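Long-range contacts in uronate isomerase (Bacillus halodurans C-125, PDB 3HK8), which probably interconverts uronate sugars and their keto forms, such as D-glucuronate and D-fructuronate, at a zinc site, here occupied by D-arabinohydroxamic acid: residues A[144-149]-A[167-172]; A[23-28]-A[348-353]; A[27-32]-A[354-359]. One frame throughout, in Å; residues are numbered along the deposited sequence.

Contact 1 (A[144-149]-A[167-172]). With HDL (D-arabinohydroxamic acid), chain C.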
loop_
_atom_site.group_PDB
_atom_site.type_symbol
_atom_site.label_atom_id
_atom_site.label_comp_id
_atom_site.label_asym_id
_atom_site.label_seq_id
_atom_site.Cartn_x
_atom_site.Cartn_y
_atom_site.Cartn_z
ATOM N N ASN A 144 -18.839 -32.986 -3.370
ATOM C CA ASN A 144 -19.532 -33.375 -2.152
ATOM C C ASN A 144 -19.161 -32.508 -0.957
ATOM O O ASN A 144 -18.048 -32.578 -0.438
ATOM C CB ASN A 144 -19.235 -34.850 -1.874
ATOM C CG ASN A 144 -19.538 -35.726 -3.075
ATOM O OD1 ASN A 144 -20.700 -36.025 -3.368
ATOM N ND2 ASN A 144 -18.499 -36.114 -3.798
ATOM N N ASP A 145 -20.123 -31.696 -0.529
ATOM C CA ASP A 145 -19.941 -30.775 0.584
ATOM C C ASP A 145 -20.606 -31.291 1.860
ATOM O O ASP A 145 -21.827 -31.264 1.994
ATOM C CB ASP A 145 -20.512 -29.406 0.197
ATOM C CG ASP A 145 -20.463 -28.402 1.332
ATOM O OD1 ASP A 145 -19.757 -28.646 2.337
ATOM O OD2 ASP A 145 -21.130 -27.353 1.207
ATOM N N PRO A 146 -19.796 -31.762 2.822
ATOM C CA PRO A 146 -20.295 -32.289 4.098
ATOM C C PRO A 146 -20.946 -31.230 4.991
ATOM O O PRO A 146 -21.470 -31.554 6.055
ATOM C CB PRO A 146 -19.041 -32.883 4.730
ATOM C CG PRO A 146 -17.968 -31.933 4.267
ATOM C CD PRO A 146 -18.322 -31.760 2.796
ATOM N N PHE A 147 -20.911 -29.973 4.562
ATOM C CA PHE A 147 -21.503 -28.887 5.339
ATOM C C PHE A 147 -22.927 -28.604 4.889
ATOM O O PHE A 147 -23.628 -27.786 5.488
ATOM C CB PHE A 147 -20.645 -27.627 5.213
ATOM C CG PHE A 147 -19.297 -27.761 5.851
ATOM C CD1 PHE A 147 -19.164 -27.712 7.233
ATOM C CD2 PHE A 147 -18.164 -27.994 5.076
ATOM C CE1 PHE A 147 -17.922 -27.897 7.835
ATOM C CE2 PHE A 147 -16.916 -28.180 5.669
ATOM C CZ PHE A 147 -16.795 -28.132 7.053
ATOM N N ASP A 148 -23.348 -29.279 3.823
ATOM C CA ASP A 148 -24.699 -29.113 3.311
ATOM C C ASP A 148 -25.561 -30.156 4.010
ATOM O O ASP A 148 -25.256 -31.347 3.971
ATOM C CB ASP A 148 -24.744 -29.344 1.803
ATOM C CG ASP A 148 -26.141 -29.196 1.241
ATOM O OD1 ASP A 148 -26.631 -28.051 1.164
ATOM O OD2 ASP A 148 -26.754 -30.225 0.892
ATOM N N ASP A 149 -26.635 -29.710 4.650
ATOM C CA ASP A 149 -27.514 -30.622 5.367
ATOM C C ASP A 149 -28.075 -31.726 4.476
ATOM O O ASP A 149 -28.088 -32.892 4.863
ATOM C CB ASP A 149 -28.657 -29.844 6.027
ATOM C CG ASP A 149 -28.157 -28.801 7.022
ATOM O OD1 ASP A 149 -27.066 -29.004 7.601
ATOM O OD2 ASP A 149 -28.861 -27.786 7.234
ATOM N N ALA A 167 -16.292 -39.446 -5.640
ATOM C CA ALA A 167 -16.418 -38.365 -4.680
ATOM C C ALA A 167 -15.227 -37.417 -4.652
ATOM O O ALA A 167 -14.096 -37.798 -4.943
ATOM C CB ALA A 167 -16.646 -38.944 -3.279
ATOM N N ALA A 168 -15.513 -36.166 -4.310
ATOM C CA ALA A 168 -14.502 -35.131 -4.171
ATOM C C ALA A 168 -14.959 -34.340 -2.945
ATOM O O ALA A 168 -16.101 -33.871 -2.884
ATOM C CB ALA A 168 -14.458 -34.238 -5.411
ATOM N N LEU A 169 -14.075 -34.212 -1.963
ATOM C CA LEU A 169 -14.390 -33.511 -0.722
ATOM C C LEU A 169 -14.274 -31.985 -0.852
ATOM O O LEU A 169 -13.172 -31.437 -0.831
ATOM C CB LEU A 169 -13.470 -34.032 0.394
ATOM C CG LEU A 169 -13.574 -33.439 1.807
ATOM C CD1 LEU A 169 -14.994 -33.583 2.357
ATOM C CD2 LEU A 169 -12.584 -34.152 2.711
ATOM N N ARG A 170 -15.415 -31.308 -0.990
ATOM C CA ARG A 170 -15.441 -29.854 -1.122
ATOM C C ARG A 170 -15.341 -29.236 0.266
ATOM O O ARG A 170 -16.093 -29.607 1.167
ATOM C CB ARG A 170 -16.726 -29.399 -1.820
ATOM C CG ARG A 170 -16.838 -27.880 -1.980
ATOM C CD ARG A 170 -15.674 -27.289 -2.783
ATOM N NE ARG A 170 -15.909 -27.395 -4.213
ATOM C CZ ARG A 170 -16.270 -26.384 -5.005
ATOM N NH1 ARG A 170 -16.427 -25.159 -4.518
ATOM N NH2 ARG A 170 -16.511 -26.613 -6.289
ATOM N N LEU A 171 -14.434 -28.275 0.432
ATOM C CA LEU A 171 -14.216 -27.672 1.743
ATOM C C LEU A 171 -14.406 -26.162 1.928
ATOM O O LEU A 171 -13.927 -25.602 2.917
ATOM C CB LEU A 171 -12.810 -28.054 2.211
ATOM C CG LEU A 171 -12.600 -29.566 2.340
ATOM C CD1 LEU A 171 -11.125 -29.872 2.518
ATOM C CD2 LEU A 171 -13.422 -30.092 3.513
ATOM N N ASP A 172 -15.100 -25.504 1.006
ATOM C CA ASP A 172 -15.315 -24.058 1.099
ATOM C C ASP A 172 -15.716 -23.521 2.485
ATOM O O ASP A 172 -15.105 -22.585 2.988
ATOM C CB ASP A 172 -16.350 -23.620 0.054
ATOM C CG ASP A 172 -15.837 -23.769 -1.376
ATOM O OD1 ASP A 172 -14.892 -24.558 -1.588
ATOM O OD2 ASP A 172 -16.379 -23.111 -2.288
HETATM O O1A HDL C . -17.370 -25.207 -8.344
HETATM C C1 HDL C . -17.663 -23.983 -8.289
HETATM O O1B HDL C . -17.464 -23.239 -7.300
HETATM C C2 HDL C . -18.314 -23.328 -9.521
HETATM O O2 HDL C . -18.129 -24.178 -10.661
HETATM C C3 HDL C . -19.825 -23.086 -9.239
HETATM O O3 HDL C . -20.538 -24.317 -9.127
HETATM C C4 HDL C . -20.569 -22.219 -10.317
HETATM O O4 HDL C . -21.748 -21.635 -9.769
HETATM C C5 HDL C . -20.994 -23.009 -11.585
HETATM O O5 HDL C . -22.172 -23.124 -11.925
HETATM N N6 HDL C . -20.018 -23.571 -12.311
HETATM O O6 HDL C . -19.168 -22.838 -13.079
#

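Contact 2 (A[23-28]-A[348-353]). With ZN (zinc ion), chain E; HDL (D-arabinohydroxamic acid), chain C.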
loop_
_atom_site.group_PDB
_atom_site.type_symbol
_atom_site.label_atom_id
_atom_site.label_comp_id
_atom_site.label_asym_id
_atom_site.label_seq_id
_atom_site.Cartn_x
_atom_site.Cartn_y
_atom_site.Cartn_z
ATOM N N THR A 23 -13.723 -38.918 -18.667
ATOM C CA THR A 23 -13.758 -38.873 -17.217
ATOM C C THR A 23 -13.949 -37.377 -16.963
ATOM O O THR A 23 -13.061 -36.571 -17.260
ATOM C CB THR A 23 -12.440 -39.328 -16.551
ATOM O OG1 THR A 23 -12.330 -40.757 -16.613
ATOM C CG2 THR A 23 -12.423 -38.906 -15.078
ATOM N N ASP A 24 -15.126 -37.010 -16.465
ATOM C CA ASP A 24 -15.452 -35.619 -16.168
ATOM C C ASP A 24 -14.972 -35.391 -14.734
ATOM O O ASP A 24 -15.662 -35.768 -13.780
ATOM C CB ASP A 24 -16.964 -35.424 -16.254
ATOM C CG ASP A 24 -17.346 -33.990 -16.513
ATOM O OD1 ASP A 24 -16.613 -33.081 -16.068
ATOM O OD2 ASP A 24 -18.382 -33.777 -17.159
ATOM N N MET A 25 -13.810 -34.763 -14.571
ATOM C CA MET A 25 -13.254 -34.605 -13.231
ATOM C C MET A 25 -13.775 -33.512 -12.303
ATOM O O MET A 25 -13.240 -33.313 -11.216
ATOM C CB MET A 25 -11.715 -34.592 -13.298
ATOM C CG MET A 25 -11.108 -33.669 -14.331
ATOM S SD MET A 25 -11.105 -31.959 -13.803
ATOM C CE MET A 25 -9.890 -32.025 -12.559
ATOM N N HIS A 26 -14.822 -32.814 -12.722
ATOM C CA HIS A 26 -15.468 -31.827 -11.867
ATOM C C HIS A 26 -16.860 -31.478 -12.360
ATOM O O HIS A 26 -17.029 -30.858 -13.414
ATOM C CB HIS A 26 -14.665 -30.534 -11.725
ATOM C CG HIS A 26 -15.386 -29.488 -10.931
ATOM N ND1 HIS A 26 -15.837 -29.713 -9.648
ATOM C CD2 HIS A 26 -15.779 -28.231 -11.250
ATOM C CE1 HIS A 26 -16.477 -28.644 -9.211
ATOM N NE2 HIS A 26 -16.457 -27.730 -10.164
ATOM N N THR A 27 -17.858 -31.890 -11.585
ATOM C CA THR A 27 -19.256 -31.619 -11.902
ATOM C C THR A 27 -20.000 -31.371 -10.595
ATOM O O THR A 27 -19.425 -31.470 -9.505
ATOM C CB THR A 27 -19.954 -32.819 -12.580
ATOM O OG1 THR A 27 -20.245 -33.815 -11.588
ATOM C CG2 THR A 27 -19.069 -33.430 -13.670
ATOM N N HIS A 28 -21.282 -31.047 -10.727
ATOM C CA HIS A 28 -22.153 -30.814 -9.591
ATOM C C HIS A 28 -23.327 -31.773 -9.753
ATOM O O HIS A 28 -24.478 -31.445 -9.459
ATOM C CB HIS A 28 -22.615 -29.354 -9.574
ATOM C CG HIS A 28 -21.499 -28.386 -9.334
ATOM N ND1 HIS A 28 -21.044 -28.073 -8.071
ATOM C CD2 HIS A 28 -20.691 -27.726 -10.199
ATOM C CE1 HIS A 28 -20.004 -27.265 -8.168
ATOM N NE2 HIS A 28 -19.768 -27.040 -9.448
ATOM N N SER A 348 0.444 -32.694 -21.468
ATOM C CA SER A 348 0.468 -32.839 -20.010
ATOM C C SER A 348 -0.482 -31.919 -19.238
ATOM O O SER A 348 -0.063 -31.183 -18.341
ATOM C CB SER A 348 1.899 -32.674 -19.477
ATOM O OG SER A 348 2.408 -31.374 -19.712
ATOM N N PHE A 349 -1.763 -31.967 -19.587
ATOM C CA PHE A 349 -2.780 -31.169 -18.912
ATOM C C PHE A 349 -4.158 -31.766 -19.173
ATOM O O PHE A 349 -4.319 -32.644 -20.026
ATOM C CB PHE A 349 -2.723 -29.697 -19.368
ATOM C CG PHE A 349 -3.201 -29.460 -20.783
ATOM C CD1 PHE A 349 -4.463 -28.919 -21.021
ATOM C CD2 PHE A 349 -2.385 -29.758 -21.871
ATOM C CE1 PHE A 349 -4.906 -28.672 -22.327
ATOM C CE2 PHE A 349 -2.817 -29.516 -23.181
ATOM C CZ PHE A 349 -4.077 -28.973 -23.409
ATOM N N ILE A 350 -5.147 -31.312 -18.413
ATOM C CA ILE A 350 -6.521 -31.791 -18.565
ATOM C C ILE A 350 -7.277 -30.624 -19.183
ATOM O O ILE A 350 -7.626 -29.671 -18.494
ATOM C CB ILE A 350 -7.129 -32.158 -17.195
ATOM C CG1 ILE A 350 -6.282 -33.258 -16.545
ATOM C CG2 ILE A 350 -8.576 -32.604 -17.364
ATOM C CD1 ILE A 350 -6.670 -33.579 -15.107
ATOM N N PRO A 351 -7.535 -30.690 -20.498
ATOM C CA PRO A 351 -8.239 -29.624 -21.211
ATOM C C PRO A 351 -9.618 -29.178 -20.735
ATOM O O PRO A 351 -9.926 -27.984 -20.766
ATOM C CB PRO A 351 -8.251 -30.119 -22.663
ATOM C CG PRO A 351 -8.177 -31.613 -22.526
ATOM C CD PRO A 351 -7.186 -31.794 -21.411
ATOM N N GLN A 352 -10.442 -30.102 -20.263
ATOM C CA GLN A 352 -11.774 -29.692 -19.870
ATOM C C GLN A 352 -12.481 -30.548 -18.829
ATOM O O GLN A 352 -12.089 -31.685 -18.557
ATOM C CB GLN A 352 -12.641 -29.611 -21.139
ATOM C CG GLN A 352 -14.037 -29.036 -20.952
ATOM C CD GLN A 352 -14.021 -27.560 -20.561
ATOM O OE1 GLN A 352 -13.439 -27.178 -19.540
ATOM N NE2 GLN A 352 -14.666 -26.727 -21.372
ATOM N N HIS A 353 -13.518 -29.951 -18.243
ATOM C CA HIS A 353 -14.407 -30.589 -17.280
ATOM C C HIS A 353 -15.735 -29.888 -17.590
ATOM O O HIS A 353 -15.726 -28.781 -18.125
ATOM C CB HIS A 353 -13.964 -30.345 -15.824
ATOM C CG HIS A 353 -14.105 -28.928 -15.363
ATOM N ND1 HIS A 353 -13.106 -27.988 -15.517
ATOM C CD2 HIS A 353 -15.128 -28.290 -14.746
ATOM C CE1 HIS A 353 -13.510 -26.833 -15.016
ATOM N NE2 HIS A 353 -14.733 -26.990 -14.540
HETATM ZN ZN ZN E . -18.018 -26.246 -10.151
HETATM O O1A HDL C . -17.370 -25.207 -8.344
HETATM C C1 HDL C . -17.663 -23.983 -8.289
HETATM O O1B HDL C . -17.464 -23.239 -7.300
HETATM C C2 HDL C . -18.314 -23.328 -9.521
HETATM O O2 HDL C . -18.129 -24.178 -10.661
HETATM C C3 HDL C . -19.825 -23.086 -9.239
HETATM O O3 HDL C . -20.538 -24.317 -9.127
HETATM C C4 HDL C . -20.569 -22.219 -10.317
HETATM O O4 HDL C . -21.748 -21.635 -9.769
HETATM C C5 HDL C . -20.994 -23.009 -11.585
HETATM O O5 HDL C . -22.172 -23.124 -11.925
HETATM N N6 HDL C . -20.018 -23.571 -12.311
HETATM O O6 HDL C . -19.168 -22.838 -13.079
HETATM O O HOH W 1 -12.369 -33.834 -17.138
#

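Contact 3 (A[27-32]-A[354-359]). With ZN (zinc ion), chain E; HDL (D-arabinohydroxamic acid), chain C.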
loop_
_atom_site.group_PDB
_atom_site.type_symbol
_atom_site.label_atom_id
_atom_site.label_comp_id
_atom_site.label_asym_id
_atom_site.label_seq_id
_atom_site.Cartn_x
_atom_site.Cartn_y
_atom_site.Cartn_z
ATOM N N THR A 27 -17.858 -31.890 -11.585
ATOM C CA THR A 27 -19.256 -31.619 -11.902
ATOM C C THR A 27 -20.000 -31.371 -10.595
ATOM O O THR A 27 -19.425 -31.470 -9.505
ATOM C CB THR A 27 -19.954 -32.819 -12.580
ATOM O OG1 THR A 27 -20.245 -33.815 -11.588
ATOM C CG2 THR A 27 -19.069 -33.430 -13.670
ATOM N N HIS A 28 -21.282 -31.047 -10.727
ATOM C CA HIS A 28 -22.153 -30.814 -9.591
ATOM C C HIS A 28 -23.327 -31.773 -9.753
ATOM O O HIS A 28 -24.478 -31.445 -9.459
ATOM C CB HIS A 28 -22.615 -29.354 -9.574
ATOM C CG HIS A 28 -21.499 -28.386 -9.334
ATOM N ND1 HIS A 28 -21.044 -28.073 -8.071
ATOM C CD2 HIS A 28 -20.691 -27.726 -10.199
ATOM C CE1 HIS A 28 -20.004 -27.265 -8.168
ATOM N NE2 HIS A 28 -19.768 -27.040 -9.448
ATOM N N LEU A 29 -23.008 -32.967 -10.250
ATOM C CA LEU A 29 -24.000 -34.016 -10.441
ATOM C C LEU A 29 -23.866 -34.975 -9.269
ATOM O O LEU A 29 -22.878 -34.933 -8.535
ATOM C CB LEU A 29 -23.754 -34.762 -11.756
ATOM C CG LEU A 29 -23.825 -33.890 -13.012
ATOM C CD1 LEU A 29 -23.603 -34.744 -14.260
ATOM C CD2 LEU A 29 -25.182 -33.197 -13.065
ATOM N N PHE A 30 -24.864 -35.832 -9.089
ATOM C CA PHE A 30 -24.845 -36.795 -8.000
ATOM C C PHE A 30 -25.323 -38.159 -8.470
ATOM O O PHE A 30 -26.117 -38.260 -9.407
ATOM C CB PHE A 30 -25.746 -36.311 -6.858
ATOM C CG PHE A 30 -25.233 -35.087 -6.156
ATOM C CD1 PHE A 30 -24.243 -35.191 -5.182
ATOM C CD2 PHE A 30 -25.738 -33.828 -6.469
ATOM C CE1 PHE A 30 -23.764 -34.053 -4.524
ATOM C CE2 PHE A 30 -25.265 -32.682 -5.820
ATOM C CZ PHE A 30 -24.275 -32.798 -4.845
ATOM N N SER A 31 -24.820 -39.207 -7.822
ATOM C CA SER A 31 -25.233 -40.568 -8.141
ATOM C C SER A 31 -26.757 -40.541 -8.025
ATOM O O SER A 31 -27.299 -39.980 -7.073
ATOM C CB SER A 31 -24.639 -41.542 -7.124
ATOM O OG SER A 31 -24.892 -42.878 -7.506
ATOM N N PRO A 32 -27.466 -41.144 -8.990
ATOM C CA PRO A 32 -28.932 -41.159 -8.973
ATOM C C PRO A 32 -29.573 -41.626 -7.670
ATOM O O PRO A 32 -30.636 -41.130 -7.287
ATOM C CB PRO A 32 -29.282 -42.051 -10.169
ATOM C CG PRO A 32 -28.102 -42.961 -10.265
ATOM C CD PRO A 32 -26.948 -42.026 -10.048
ATOM N N SER A 354 -16.865 -30.512 -17.276
ATOM C CA SER A 354 -18.160 -29.908 -17.598
ATOM C C SER A 354 -18.731 -28.953 -16.559
ATOM O O SER A 354 -19.368 -27.965 -16.918
ATOM C CB SER A 354 -19.205 -30.993 -17.855
ATOM O OG SER A 354 -19.596 -31.599 -16.631
ATOM N N ASP A 355 -18.513 -29.253 -15.279
ATOM C CA ASP A 355 -19.051 -28.438 -14.200
ATOM C C ASP A 355 -20.579 -28.518 -14.275
ATOM O O ASP A 355 -21.282 -27.619 -13.818
ATOM C CB ASP A 355 -18.615 -26.980 -14.361
ATOM C CG ASP A 355 -18.098 -26.384 -13.065
ATOM O OD1 ASP A 355 -18.769 -26.542 -12.024
ATOM O OD2 ASP A 355 -17.016 -25.761 -13.091
ATOM N N ALA A 356 -21.088 -29.601 -14.852
ATOM C CA ALA A 356 -22.528 -29.766 -15.016
ATOM C C ALA A 356 -23.316 -29.748 -13.708
ATOM O O ALA A 356 -22.944 -30.406 -12.734
ATOM C CB ALA A 356 -22.822 -31.052 -15.780
ATOM N N ARG A 357 -24.400 -28.975 -13.707
ATOM C CA ARG A 357 -25.295 -28.850 -12.562
ATOM C C ARG A 357 -26.563 -29.634 -12.866
ATOM O O ARG A 357 -27.272 -30.070 -11.958
ATOM C CB ARG A 357 -25.649 -27.377 -12.312
ATOM C CG ARG A 357 -24.652 -26.642 -11.440
ATOM C CD ARG A 357 -24.885 -25.154 -11.498
ATOM N NE ARG A 357 -24.080 -24.430 -10.522
ATOM C CZ ARG A 357 -24.375 -24.321 -9.229
ATOM N NH1 ARG A 357 -25.467 -24.893 -8.738
ATOM N NH2 ARG A 357 -23.580 -23.625 -8.426
ATOM N N VAL A 358 -26.842 -29.794 -14.157
ATOM C CA VAL A 358 -28.008 -30.531 -14.618
ATOM C C VAL A 358 -27.508 -31.676 -15.504
ATOM O O VAL A 358 -26.740 -31.458 -16.444
ATOM C CB VAL A 358 -28.961 -29.612 -15.421
ATOM C CG1 VAL A 358 -30.233 -30.363 -15.796
ATOM C CG2 VAL A 358 -29.287 -28.370 -14.593
ATOM N N LEU A 359 -27.952 -32.889 -15.193
ATOM C CA LEU A 359 -27.541 -34.093 -15.908
ATOM C C LEU A 359 -27.344 -33.973 -17.419
ATOM O O LEU A 359 -26.275 -34.308 -17.922
ATOM C CB LEU A 359 -28.528 -35.227 -15.621
ATOM C CG LEU A 359 -28.245 -36.566 -16.314
ATOM C CD1 LEU A 359 -26.888 -37.102 -15.861
ATOM C CD2 LEU A 359 -29.348 -37.562 -15.980
HETATM ZN ZN ZN E . -18.018 -26.246 -10.151
HETATM O O1A HDL C . -17.370 -25.207 -8.344
HETATM C C1 HDL C . -17.663 -23.983 -8.289
HETATM O O1B HDL C . -17.464 -23.239 -7.300
HETATM C C2 HDL C . -18.314 -23.328 -9.521
HETATM O O2 HDL C . -18.129 -24.178 -10.661
HETATM C C3 HDL C . -19.825 -23.086 -9.239
HETATM O O3 HDL C . -20.538 -24.317 -9.127
HETATM C C4 HDL C . -20.569 -22.219 -10.317
HETATM O O4 HDL C . -21.748 -21.635 -9.769
HETATM C C5 HDL C . -20.994 -23.009 -11.585
HETATM O O5 HDL C . -22.172 -23.124 -11.925
HETATM N N6 HDL C . -20.018 -23.571 -12.311
HETATM O O6 HDL C . -19.168 -22.838 -13.079
HETATM O O HOH W 2 -27.294 -32.521 -10.096
HETATM O O HOH W 3 -26.627 -29.323 -9.365
#

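Contact 1 (A[144-149]-A[167-172])
Asn144 and Leu169 form a single beta bridge within the distorted (beta/alpha)8 barrel of the amidohydrolase superfamily, to which uronate isomerases belong. Two backbone bonds make it: Asn144 N to Ala168 O (2.9 Å), and Arg170 N to Asn144 O (3.0 Å). Packing is tight around Pro146, whose CD lies 3.5 Å from Arg170 O and 3.8 Å from Leu169 CD1, the two side chains crossing at about a right angle; Met215 and Trp211 of helix 198-215 close over this patch. By contrast, beyond Phe147 the chain turns away from 167-172, and the exposed Asp149 follows the N-cap residue Asp148. Arg170 heads the other way. Bends at chi2 (59°) and chi3 (84°) swing its guanidinium toward the ligand, where NH2 donates to HDL O1A at 2.6 Å, a carboxylate oxygen that also binds zinc. NH1 forms a salt bridge to Asp172 OD2 (3.0 Å), weak as a hydrogen bond, and Ser223 OG holds that same oxygen. A methionine in place of Arg170 would probably leave the ligand carboxylate without this donor and Asp172 without its positive mate. On the 144-149 side, an Asx turn sets the bend: Phe147 N donates to Asp145 OD1 at 2.8 Å, coming from above the carboxylate plane.

Contact 2 (A[23-28]-A[348-353])
The imidazoles of His26 and His353 run alongside each other, with CD2 to CD2 at 3.6 Å and ring planes 56° apart, an oblique pair. His26 NE2 is bound to zinc; with His28, also a zinc ligand through NE2, it forms the HxH motif that follows the first barrel strand in the amidohydrolase superfamily. His353 belongs to the second shell: its NE2 is hydrogen-bonded to Asp355 OD2, on the carboxylate whose other oxygen binds the metal. With CG lodged between its backbone N and carbonyl carbon (chi1 68°), the ring of His353 brings CD2 edge-on to His26 O at 3.5 Å. Further out, Met25 SD rests against His353 CB (3.9 Å), and Met25 meets Ile350 tip to tip, CG to CG2 at 4.1 Å. Asp24 OD1 approaches His353 CA at 3.5 Å, while OD2 is held by Ser354 OG and Trp366 NE1. The backbones are joined through one water, which accepts from Met25 N (3.1 Å) and also lies within bonding distance of Thr23 O and Gln352 O. Gln352 OE1 accepts from His353 N (3.1 Å) and from Cys324 N. Around this, strand 137-141 pairs with Asp24 through Asp139 and Val141, Phe408 of helix 393-412 packs on Met25 and Ile350, and helix 361-386 lies against Asp24 and Gln352.

Contact 3 (A[27-32]-A[354-359])
Asp355 OD1 is gripped by zinc at 2.0 Å and receives a long, weak bond from HDL N6; His28 NE2, on the same metal, lies 2.8 Å away because both are ligands, not because they bond to each other. The pair joins the loop after the first barrel strand to the one that carries the metal-binding aspartate, a hallmark of the amidohydrolase (beta/alpha)8 fold. The imidazole and carboxylate run side by side, their planes only 15° apart, and Asp355 OD2 is held by His353 NE2. His28 N donates to Ala356 O at 2.7 Å, tying the two backbones together next to the zinc ligands. Arg357 runs alongside His28, Arg357 CG against His28 CB at 3.9 Å. Its chain is extended from CG to NE (chi2 167°, chi3 171°), a reach that lets NE donate to HDL O5 at 2.7 Å and NH2 to O4 at 3.0 Å, so one guanidinium edge holds the ligand. Two waters lie between His28 O and Arg357 O. Away from the site the contact turns apolar: Leu29 sets CD1 near Ala356 CB and Leu359 CD1, and its CD2 presses on Leu359 N at 3.5 Å, with Leu362 of helix 361-386 behind. Each loop is tightened by an ST turn, the one at Thr27 closed by Leu29 N donating to OG1, itself also bonded to Val141 O, at 3.2 Å.

All three contacts reach the ligand: contacts 2 and 3 supply the protein ligands of the zinc, sharing Thr27 and His28, while contact 1 touches HDL through Arg170. Contacts 2 and 3 have centres about 13 Å apart and each joins the chain start to residues over 300 positions later; a probable backbone bond, His26 O to Asp355 N at 2.9 Å, ties them. Contact 1 is formed by residues lying between those ends in the sequence, with its centre about 18 Å from that of contact 2 and 14 Å from that of contact 3. Arg170 NH2 nevertheless packs 3.6 Å from His26 CE1. Arg170 and Arg357 hold different ends of the ligand.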